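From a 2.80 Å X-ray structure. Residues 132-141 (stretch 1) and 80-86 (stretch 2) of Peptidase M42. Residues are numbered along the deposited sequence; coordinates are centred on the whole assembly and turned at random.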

# COMPACT_ATOMS: atom_id res chain seq x y z
N GLU C 132 -1.36 11.07 18.83
CA GLU C 132 -0.01 11.32 19.30
C GLU C 132 -0.06 12.36 20.42
O GLU C 132 -0.94 13.20 20.45
CB GLU C 132 0.90 11.84 18.17
CG GLU C 132 1.11 10.91 16.97
CD GLU C 132 1.84 9.59 17.28
OE1 GLU C 132 2.35 9.42 18.41
OE2 GLU C 132 1.91 8.72 16.37
N ALA C 133 0.92 12.32 21.32
CA ALA C 133 0.98 13.24 22.44
C ALA C 133 1.13 14.70 22.01
O ALA C 133 0.65 15.60 22.68
CB ALA C 133 2.11 12.84 23.37
N ARG C 134 1.82 14.93 20.90
CA ARG C 134 1.94 16.28 20.31
C ARG C 134 0.57 16.92 20.03
O ARG C 134 0.45 18.14 20.08
CB ARG C 134 2.80 16.26 19.04
CG ARG C 134 2.35 15.25 17.98
CD ARG C 134 3.21 15.23 16.73
NE ARG C 134 3.16 16.54 16.09
CZ ARG C 134 4.18 17.39 16.02
NH1 ARG C 134 4.00 18.56 15.42
NH2 ARG C 134 5.40 17.08 16.51
N ASP C 135 -0.45 16.11 19.76
CA ASP C 135 -1.81 16.61 19.47
C ASP C 135 -2.76 16.56 20.67
O ASP C 135 -3.97 16.71 20.49
CB ASP C 135 -2.46 15.80 18.34
CG ASP C 135 -1.62 15.78 17.07
OD1 ASP C 135 -1.01 16.81 16.73
OD2 ASP C 135 -1.58 14.71 16.42
N MSE C 136 -2.22 16.34 21.86
CA MSE C 136 -3.04 16.33 23.07
C MSE C 136 -2.89 17.64 23.78
O MSE C 136 -2.02 18.44 23.44
CB MSE C 136 -2.60 15.22 24.00
CG MSE C 136 -2.87 13.85 23.41
SE MSE C 136 -2.30 12.44 24.68
CE MSE C 136 -2.38 10.94 23.41
N PHE C 137 -3.76 17.90 24.75
CA PHE C 137 -3.60 19.04 25.63
C PHE C 137 -4.28 18.76 26.94
O PHE C 137 -4.89 17.72 27.11
CB PHE C 137 -4.17 20.32 25.01
CG PHE C 137 -5.28 20.06 24.11
CD1 PHE C 137 -6.51 19.74 24.64
CD2 PHE C 137 -5.10 20.08 22.73
CE1 PHE C 137 -7.58 19.44 23.82
CE2 PHE C 137 -6.15 19.77 21.88
CZ PHE C 137 -7.40 19.46 22.43
N ILE C 138 -4.17 19.70 27.85
CA ILE C 138 -4.71 19.56 29.17
C ILE C 138 -5.83 20.56 29.31
O ILE C 138 -5.67 21.75 29.05
CB ILE C 138 -3.62 19.77 30.22
CG1 ILE C 138 -2.67 18.56 30.18
CG2 ILE C 138 -4.19 19.90 31.62
CD1 ILE C 138 -1.29 18.88 30.66
N ASP C 139 -6.96 20.04 29.76
CA ASP C 139 -8.15 20.81 29.99
C ASP C 139 -8.23 21.06 31.47
O ASP C 139 -8.30 20.12 32.26
CB ASP C 139 -9.37 20.02 29.54
CG ASP C 139 -10.66 20.80 29.65
OD1 ASP C 139 -10.67 21.91 30.24
OD2 ASP C 139 -11.69 20.31 29.14
N ILE C 140 -8.24 22.33 31.86
CA ILE C 140 -8.32 22.70 33.28
C ILE C 140 -9.65 23.37 33.62
O ILE C 140 -9.78 23.99 34.68
CB ILE C 140 -7.15 23.60 33.71
CG1 ILE C 140 -7.12 24.88 32.88
CG2 ILE C 140 -5.84 22.86 33.55
CD1 ILE C 140 -6.26 25.98 33.46
N GLY C 141 -10.64 23.23 32.73
CA GLY C 141 -11.98 23.75 32.97
C GLY C 141 -12.10 25.22 32.64
O GLY C 141 -13.08 25.87 33.03
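Stretch 2, residues 80-86: EGYLTFN

Stretch 2 lies beside stretch 1 as an extended strand running the other way: the N-to-C directions of strands 137-139 and 82-86 differ by 143°, and their axes approach to 4.5 Å. The register follows from the nearest CA atoms, which pair Phe137 with Thr84 (4.6 Å between CA atoms), Ile138 with Leu83 and Asp139 with Tyr82.

Backbone hydrogen bonding centres on the Ile138–Leu83 pair. Leu83 N donates to Ile138 O at 2.9 Å and 176°, close to linear; the return bond, Ile138 N to Leu83 O, measures 2.8 Å and 164°, though Leu83 O also sits too close to Phe137 CB in the model, so its position is less certain. Ile138 O additionally receives a CA-H contact from Tyr82 CA at 3.6 Å.

Apolar packing continues on the face that carries Ile138 and Leu83, whose CB atoms are 4.1 Å apart. Phe85 points its CA-to-CB bond toward stretch 1, and its ring meets Ile138 CD1 through CD2 (3.4 Å) and Met136 CB through CZ (3.9 Å). Ile140 CG2 reaches Leu83 CD1 at 3.9 Å.

Tyr82 and Asp139 share the other face, with Tyr82 CE2 3.4 Å from Asp139 CG. The rings of Tyr82 and Phe137 meet obliquely, planes at 72° and centroids 5.4 Å apart.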

# COMPACT_ATOMS: atom_id res chain seq x y z
N GLU C 80 -8.08 29.40 23.72
CA GLU C 80 -9.34 28.90 24.30
C GLU C 80 -9.22 28.43 25.76
O GLU C 80 -10.22 28.04 26.35
CB GLU C 80 -9.92 27.75 23.46
CG GLU C 80 -10.07 28.04 21.97
CD GLU C 80 -8.82 27.70 21.15
OE1 GLU C 80 -7.70 27.70 21.71
OE2 GLU C 80 -8.97 27.43 19.93
N GLY C 81 -8.01 28.46 26.33
CA GLY C 81 -7.82 28.11 27.74
C GLY C 81 -7.35 26.69 28.02
O GLY C 81 -7.58 26.14 29.11
N TYR C 82 -6.71 26.10 27.03
CA TYR C 82 -6.20 24.75 27.13
C TYR C 82 -4.70 24.86 27.21
O TYR C 82 -4.12 25.82 26.72
CB TYR C 82 -6.62 23.92 25.92
CG TYR C 82 -8.07 23.53 25.98
CD1 TYR C 82 -9.08 24.41 25.63
CD2 TYR C 82 -8.44 22.25 26.42
CE1 TYR C 82 -10.42 24.04 25.71
CE2 TYR C 82 -9.78 21.86 26.49
CZ TYR C 82 -10.76 22.76 26.14
OH TYR C 82 -12.08 22.36 26.21
N LEU C 83 -4.06 23.87 27.81
CA LEU C 83 -2.63 23.87 27.91
C LEU C 83 -2.07 22.85 26.95
O LEU C 83 -2.62 21.77 26.85
CB LEU C 83 -2.20 23.50 29.32
CG LEU C 83 -2.97 24.18 30.45
CD1 LEU C 83 -2.46 23.73 31.81
CD2 LEU C 83 -2.92 25.70 30.36
N THR C 84 -0.99 23.17 26.26
CA THR C 84 -0.19 22.15 25.58
C THR C 84 0.93 21.78 26.54
O THR C 84 1.24 22.54 27.45
CB THR C 84 0.41 22.67 24.27
OG1 THR C 84 1.23 23.81 24.54
CG2 THR C 84 -0.69 23.05 23.30
N PHE C 85 1.53 20.62 26.33
CA PHE C 85 2.57 20.16 27.24
C PHE C 85 3.66 19.38 26.52
O PHE C 85 3.39 18.77 25.50
CB PHE C 85 1.95 19.29 28.34
CG PHE C 85 1.26 18.07 27.82
CD1 PHE C 85 1.97 16.89 27.59
CD2 PHE C 85 -0.08 18.08 27.55
CE1 PHE C 85 1.34 15.76 27.10
CE2 PHE C 85 -0.73 16.96 27.07
CZ PHE C 85 -0.02 15.80 26.84
N ASN C 86 4.85 19.36 27.09
CA ASN C 86 5.86 18.39 26.70
C ASN C 86 5.98 17.35 27.78
O ASN C 86 5.66 17.61 28.94
CB ASN C 86 7.19 19.08 26.47
CG ASN C 86 7.26 19.73 25.11
OD1 ASN C 86 7.07 19.07 24.10
ND2 ASN C 86 7.53 21.03 25.07